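Cbs-cp12 (Microcystis aeruginosa PCC 7806, PDB 5NVD) is of unknown function but joins a pair of CBS domains, which in other proteins often bind adenosine nucleotides, to a C-terminal CP12 domain. Local coordinates at residues K80-V85 / R105-Q110. Sequence-based numbering, arbitrary orientation.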
# COMPACT_ATOMS: atom_id res chain seq x y z
N LYS A 80 -18.43 5.25 3.02
CA LYS A 80 -19.19 5.91 4.06
C LYS A 80 -18.54 5.54 5.40
O LYS A 80 -18.36 4.36 5.65
CB LYS A 80 -20.62 5.42 4.01
CG LYS A 80 -21.54 5.99 5.08
CD LYS A 80 -22.99 5.72 4.75
CE LYS A 80 -23.80 5.23 5.95
NZ LYS A 80 -25.25 5.48 5.74
N PRO A 81 -18.14 6.50 6.23
CA PRO A 81 -18.14 7.91 5.94
C PRO A 81 -17.03 8.24 4.99
O PRO A 81 -16.25 7.35 4.63
CB PRO A 81 -17.85 8.51 7.29
CG PRO A 81 -16.87 7.55 7.88
CD PRO A 81 -17.30 6.20 7.40
N CYS A 82 -16.93 9.49 4.57
CA CYS A 82 -15.76 9.87 3.80
C CYS A 82 -14.92 10.90 4.51
O CYS A 82 -15.24 11.38 5.61
CB CYS A 82 -16.11 10.28 2.35
SG CYS A 82 -17.79 10.83 2.01
N VAL A 83 -13.76 11.11 3.91
CA VAL A 83 -12.90 12.22 4.22
C VAL A 83 -13.65 13.47 3.75
O VAL A 83 -14.05 13.55 2.62
CB VAL A 83 -11.54 12.04 3.49
CG1 VAL A 83 -10.63 13.24 3.62
CG2 VAL A 83 -10.82 10.82 4.04
N VAL A 84 -13.86 14.42 4.67
CA VAL A 84 -14.61 15.62 4.40
C VAL A 84 -13.66 16.80 4.47
O VAL A 84 -12.69 16.79 5.22
CB VAL A 84 -15.76 15.84 5.42
CG1 VAL A 84 -16.47 14.54 5.73
CG2 VAL A 84 -15.24 16.43 6.72
N VAL A 85 -13.99 17.83 3.71
CA VAL A 85 -13.22 19.04 3.64
C VAL A 85 -14.06 20.14 4.26
O VAL A 85 -15.24 20.32 3.89
CB VAL A 85 -12.93 19.36 2.16
CG1 VAL A 85 -12.32 20.73 2.01
CG2 VAL A 85 -12.03 18.31 1.55
N ARG A 105 -11.95 13.13 -4.77
CA ARG A 105 -13.03 14.05 -4.44
C ARG A 105 -13.47 13.86 -3.01
O ARG A 105 -13.24 12.81 -2.41
CB ARG A 105 -14.21 13.87 -5.35
CG ARG A 105 -14.93 12.55 -5.20
CD ARG A 105 -15.89 12.25 -6.36
NE ARG A 105 -15.25 12.35 -7.68
CZ ARG A 105 -15.56 13.25 -8.62
NH1 ARG A 105 -16.56 14.13 -8.44
NH2 ARG A 105 -14.86 13.27 -9.76
N ALA A 106 -14.08 14.91 -2.46
CA ALA A 106 -14.50 14.91 -1.08
C ALA A 106 -15.70 15.81 -0.97
O ALA A 106 -15.80 16.79 -1.74
CB ALA A 106 -13.38 15.42 -0.18
N PRO A 107 -16.62 15.50 -0.06
CA PRO A 107 -17.69 16.47 0.15
C PRO A 107 -17.18 17.64 0.99
O PRO A 107 -16.29 17.47 1.84
CB PRO A 107 -18.73 15.66 0.93
CG PRO A 107 -17.93 14.61 1.62
CD PRO A 107 -16.89 14.22 0.62
N VAL A 108 -17.70 18.82 0.71
CA VAL A 108 -17.41 19.99 1.52
C VAL A 108 -18.59 20.15 2.50
O VAL A 108 -19.74 20.32 2.08
CB VAL A 108 -17.22 21.23 0.64
CG1 VAL A 108 -17.00 22.48 1.51
CG2 VAL A 108 -16.04 21.01 -0.31
N ILE A 109 -18.29 20.08 3.80
CA ILE A 109 -19.31 19.96 4.82
C ILE A 109 -19.17 20.96 5.92
O ILE A 109 -18.10 21.22 6.39
CB ILE A 109 -19.27 18.54 5.40
CG1 ILE A 109 -19.85 17.59 4.36
CG2 ILE A 109 -20.08 18.46 6.69
CD1 ILE A 109 -19.94 16.17 4.83
N GLN A 110 -20.27 21.55 6.33
CA GLN A 110 -20.26 22.56 7.39
C GLN A 110 -21.12 21.99 8.50
O GLN A 110 -22.34 21.89 8.37
CB GLN A 110 -20.83 23.88 6.87
CG GLN A 110 -21.02 24.99 7.91
CD GLN A 110 -19.89 26.01 7.93
OE1 GLN A 110 -20.05 27.12 7.35
NE2 GLN A 110 -18.74 25.66 8.58
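Val85 and Val108 form a single beta bridge, held by two backbone hydrogen bonds. Val85 N donates to Pro107 O at 3.0 Å, and the bond is nearly straight, with 170° at the hydrogen. Ile109 N donates to Val85 O at 3.1 Å, tilted 20° from the carbonyl plane. The CA of Val108 also points its hydrogen at Val85 O. Val85 thus uses both its N-H and its carbonyl on the residues flanking Val108, as in a parallel bridge. Both bonds and the bridge sit at the end of segment 80-85. The chain before them makes no further backbone hydrogen bond to 105-110.

The Pro107 ring packs against this part of the chain. Its CD lies 3.5 Å from Val83 O. Cys82 SG rests against CG and CD of the ring, 3.8 Å from Pro107 CG. A glycine in place of Pro107 would probably take away the ring that Cys82 SG rests on and let the strand backbone turn more freely beside the bridge.

Val84 CG1, set anti to its carbonyl carbon, reaches Ile109 CD1 at 3.9 Å; the two side chains cross at about a right angle. Val85 CG2 meets Ala106 CB at 3.6 Å. Val85 also packs on Val94 and Leu97, and Ala106 on Phe98, all of helix 91-101. On its other edge the strand pairs with strand 113-119, through backbone bonds of Ala106 and Val108. Val83 packs on Thr101 of the second subunit.

The contact is backbone pairing and apolar packing within the second CBS domain. The chain before helix 91-101 takes the place of the first strand in the beta-alpha-beta unit of the CBS fold, though it pairs with the strand after that helix through one bridge only.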